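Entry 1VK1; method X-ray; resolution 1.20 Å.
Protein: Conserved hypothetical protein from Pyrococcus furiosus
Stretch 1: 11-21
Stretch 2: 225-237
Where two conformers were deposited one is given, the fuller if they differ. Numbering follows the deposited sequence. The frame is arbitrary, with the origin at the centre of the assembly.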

# COMPACT_ATOMS: atom_id res chain seq x y z
N ILE A 11 11.14 -17.36 3.72
CA ILE A 11 12.26 -16.68 4.46
C ILE A 11 12.11 -16.85 5.98
O ILE A 11 10.99 -17.03 6.47
CB ILE A 11 12.34 -15.17 4.09
CG1 ILE A 11 10.98 -14.49 4.24
CG2 ILE A 11 12.88 -14.98 2.66
CD1 ILE A 11 11.03 -12.98 4.10
N PRO A 12 13.22 -16.79 6.72
CA PRO A 12 13.19 -16.99 8.17
C PRO A 12 12.57 -15.84 8.93
O PRO A 12 12.65 -14.71 8.51
CB PRO A 12 14.67 -17.10 8.53
CG PRO A 12 15.37 -16.34 7.49
CD PRO A 12 14.59 -16.53 6.24
N VAL A 13 11.94 -16.16 10.06
CA VAL A 13 11.53 -15.16 11.03
C VAL A 13 12.73 -14.86 11.90
O VAL A 13 13.50 -15.76 12.25
CB VAL A 13 10.32 -15.65 11.88
CG1 VAL A 13 10.06 -14.71 13.06
CG2 VAL A 13 9.08 -15.75 11.01
N LYS A 14 12.92 -13.59 12.22
CA LYS A 14 14.06 -13.16 13.01
C LYS A 14 13.59 -12.16 14.06
O LYS A 14 12.87 -11.21 13.73
CB LYS A 14 15.10 -12.51 12.09
CG LYS A 14 16.43 -12.16 12.76
CD LYS A 14 17.41 -11.56 11.76
N LYS A 15 13.95 -12.39 15.32
CA LYS A 15 13.72 -11.38 16.35
C LYS A 15 14.72 -10.26 16.12
O LYS A 15 15.93 -10.48 16.19
CB LYS A 15 13.91 -11.96 17.75
CG LYS A 15 13.61 -10.97 18.88
CD LYS A 15 14.00 -11.52 20.24
CE LYS A 15 14.17 -10.41 21.26
NZ LYS A 15 14.68 -10.92 22.58
N VAL A 16 14.21 -9.08 15.82
CA VAL A 16 15.07 -7.93 15.60
C VAL A 16 14.83 -6.91 16.69
O VAL A 16 13.74 -6.85 17.27
CB VAL A 16 14.90 -7.33 14.17
CG1 VAL A 16 15.50 -8.27 13.13
CG2 VAL A 16 13.45 -7.05 13.87
N GLU A 17 15.85 -6.15 17.01
CA GLU A 17 15.73 -5.16 18.05
C GLU A 17 15.02 -3.97 17.44
O GLU A 17 15.40 -3.51 16.36
CB GLU A 17 17.10 -4.76 18.59
CG GLU A 17 17.04 -3.89 19.83
N TYR A 18 13.99 -3.50 18.11
CA TYR A 18 13.28 -2.31 17.67
C TYR A 18 13.69 -1.11 18.51
O TYR A 18 14.38 -1.26 19.54
CB TYR A 18 11.76 -2.52 17.71
CG TYR A 18 11.19 -2.85 19.06
CD1 TYR A 18 10.82 -1.86 19.96
CD2 TYR A 18 11.01 -4.17 19.44
CE1 TYR A 18 10.30 -2.17 21.21
CE2 TYR A 18 10.48 -4.50 20.68
CZ TYR A 18 10.12 -3.51 21.56
OH TYR A 18 9.59 -3.85 22.80
N VAL A 19 13.32 0.06 18.05
CA VAL A 19 13.52 1.30 18.75
C VAL A 19 12.25 2.12 18.62
O VAL A 19 11.60 2.09 17.57
CB VAL A 19 14.71 2.13 18.15
CG1 VAL A 19 14.67 3.58 18.60
CG2 VAL A 19 16.02 1.55 18.52
N PHE A 20 11.88 2.85 19.66
CA PHE A 20 10.75 3.75 19.56
C PHE A 20 11.18 4.97 18.78
O PHE A 20 12.27 5.51 19.03
CB PHE A 20 10.20 4.13 20.93
CG PHE A 20 9.48 3.01 21.60
CD1 PHE A 20 8.13 2.82 21.40
CD2 PHE A 20 10.16 2.11 22.37
CE1 PHE A 20 7.46 1.78 22.02
CE2 PHE A 20 9.49 1.05 22.99
CZ PHE A 20 8.14 0.90 22.82
N ILE A 21 10.35 5.38 17.82
CA ILE A 21 10.58 6.58 17.00
C ILE A 21 9.34 7.44 17.09
O ILE A 21 8.22 6.93 17.04
CB ILE A 21 10.89 6.19 15.53
CG1 ILE A 21 12.18 5.35 15.44
CG2 ILE A 21 10.97 7.43 14.64
CD1 ILE A 21 13.44 6.06 15.80
N HIS A 225 7.07 -4.14 0.19
CA HIS A 225 8.48 -4.39 0.46
C HIS A 225 8.68 -5.76 1.06
O HIS A 225 7.84 -6.23 1.86
CB HIS A 225 9.07 -3.35 1.41
CG HIS A 225 9.17 -1.99 0.82
ND1 HIS A 225 8.15 -1.07 0.91
CD2 HIS A 225 10.19 -1.37 0.19
CE1 HIS A 225 8.53 0.05 0.32
NE2 HIS A 225 9.76 -0.11 -0.13
N VAL A 226 9.79 -6.39 0.70
CA VAL A 226 10.19 -7.70 1.21
C VAL A 226 11.65 -7.61 1.67
O VAL A 226 12.47 -7.01 0.99
CB VAL A 226 10.05 -8.79 0.13
CG1 VAL A 226 10.52 -10.16 0.67
CG2 VAL A 226 8.60 -8.86 -0.37
N LEU A 227 11.94 -8.17 2.85
CA LEU A 227 13.29 -8.21 3.42
C LEU A 227 13.79 -9.67 3.34
O LEU A 227 13.02 -10.57 3.03
CB LEU A 227 13.29 -7.78 4.88
CG LEU A 227 12.65 -6.43 5.23
CD1 LEU A 227 12.74 -6.18 6.71
CD2 LEU A 227 13.31 -5.29 4.46
N PRO A 228 15.06 -9.92 3.67
CA PRO A 228 15.56 -11.30 3.72
C PRO A 228 15.00 -12.13 4.86
O PRO A 228 15.22 -13.35 4.89
CB PRO A 228 17.08 -11.11 3.93
CG PRO A 228 17.36 -9.76 3.49
CD PRO A 228 16.13 -8.95 3.93
N PHE A 229 14.29 -11.48 5.79
CA PHE A 229 13.71 -12.13 6.94
C PHE A 229 12.38 -11.47 7.24
O PHE A 229 12.10 -10.38 6.73
CB PHE A 229 14.61 -11.98 8.16
CG PHE A 229 14.89 -10.56 8.53
CD1 PHE A 229 14.09 -9.90 9.46
CD2 PHE A 229 15.95 -9.87 7.96
CE1 PHE A 229 14.33 -8.59 9.80
CE2 PHE A 229 16.20 -8.55 8.29
CZ PHE A 229 15.40 -7.91 9.21
N ILE A 230 11.60 -12.12 8.08
CA ILE A 230 10.36 -11.56 8.59
C ILE A 230 10.62 -11.13 10.03
O ILE A 230 10.99 -11.95 10.85
CB ILE A 230 9.24 -12.61 8.56
CG1 ILE A 230 8.95 -13.05 7.12
CG2 ILE A 230 7.95 -12.03 9.24
CD1 ILE A 230 8.06 -14.26 7.02
N PRO A 231 10.44 -9.84 10.36
CA PRO A 231 10.57 -9.42 11.75
C PRO A 231 9.57 -10.16 12.62
O PRO A 231 8.39 -10.25 12.26
CB PRO A 231 10.27 -7.92 11.71
CG PRO A 231 10.55 -7.53 10.31
CD PRO A 231 10.14 -8.70 9.46
N ASP A 232 10.03 -10.73 13.73
CA ASP A 232 9.10 -11.42 14.62
C ASP A 232 8.19 -10.38 15.26
O ASP A 232 8.56 -9.19 15.39
CB ASP A 232 9.84 -12.23 15.69
CG ASP A 232 8.97 -13.36 16.29
OD1 ASP A 232 7.78 -13.54 15.89
OD2 ASP A 232 9.41 -14.13 17.15
N LYS A 233 7.00 -10.80 15.62
CA LYS A 233 6.06 -9.87 16.21
C LYS A 233 6.53 -9.47 17.59
O LYS A 233 7.35 -10.16 18.23
CB LYS A 233 4.62 -10.42 16.20
CG LYS A 233 4.34 -11.50 17.17
CD LYS A 233 2.96 -12.12 16.91
CE LYS A 233 1.80 -11.19 17.29
NZ LYS A 233 0.47 -11.78 16.88
N ILE A 234 6.07 -8.30 18.02
CA ILE A 234 6.47 -7.73 19.26
C ILE A 234 5.21 -7.59 20.12
O ILE A 234 4.13 -7.95 19.70
CB ILE A 234 7.24 -6.37 19.04
CG1 ILE A 234 6.31 -5.34 18.37
CG2 ILE A 234 8.53 -6.62 18.22
CD1 ILE A 234 6.92 -3.95 18.23
N ASP A 235 5.38 -7.11 21.31
CA ASP A 235 4.30 -7.10 22.29
C ASP A 235 4.36 -5.82 23.09
O ASP A 235 4.84 -5.81 24.22
CB ASP A 235 4.46 -8.35 23.20
CG ASP A 235 3.39 -8.45 24.28
OD1 ASP A 235 2.36 -7.77 24.20
OD2 ASP A 235 3.49 -9.23 25.25
N VAL A 236 3.92 -4.72 22.46
CA VAL A 236 4.00 -3.40 23.06
C VAL A 236 2.60 -2.91 23.39
O VAL A 236 1.71 -2.90 22.55
CB VAL A 236 4.75 -2.40 22.13
CG1 VAL A 236 4.68 -0.98 22.68
CG2 VAL A 236 6.23 -2.85 21.97
N LYS A 237 2.40 -2.46 24.62
CA LYS A 237 1.11 -1.94 25.03
C LYS A 237 0.82 -0.63 24.35
O LYS A 237 1.68 0.25 24.26
CB LYS A 237 1.08 -1.69 26.54
CG LYS A 237 1.22 -2.93 27.36
O HOH W 1 11.13 -8.89 16.39
O HOH W 2 8.07 -6.72 22.50

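A short parallel pairing illustrates how backbone hydrogen bonds fix a register while rotamers decide what each side chain meets. Ile-230 N donates to Pro-12 O (2.8 Å), Lys-14 N to Ile-230 O (2.9 Å), and Asp-232 N to Lys-14 O (2.9 Å). Proline lacks an amide hydrogen, yet Pro-12 still serves through its carbonyl, and Pro-231 sits between the bonded positions, its CA 3.5 Å from Lys-14 O in a CA-H...O contact.

Alternation along the strands sends Val-13 and Ile-230 to one face of the sheet and Lys-14 and Pro-231 to the other. On the first face, Val-13, with chi1 t, places CG2 4.0 Å from Ile-230 CB and CG1 3.6 Å from Asp-232 CB. Two residues before Val-13, Ile-11 combines chi1 p with chi2 t; its extended arm brings CD1 to 3.7 Å from Ile-230 CG1 and 3.3 Å from Leu-227 O.

On the second face, Phe-229 adopts chi1 p, with chi2 at 92°. Lys-14 is t at chi1 and chi2, which carries its aliphatic chain out over one face of that ring, as far as CD; the atoms beyond are not modelled. Val-16, in the m rotamer, adds CG1 at 3.5 Å from Phe-229 CE1 and CG2 at 3.9 Å from Pro-231 CB.

Beyond the ladder the backbones separate, and side chains span the gap. Tyr-18, chi1 p, receives Ile-234 CD1 over one ring face, while its OH lies 3.6 Å from Val-236 CG2. Val-236, chi1 t, offers its other methyl, CG1, to the edge of Phe-20, 3.9 Å from CZ. Water also bridges the stretches: one molecule accepts from Val-16 N (3.1 Å from its oxygen) and donates to Asp-232 O (2.8 Å).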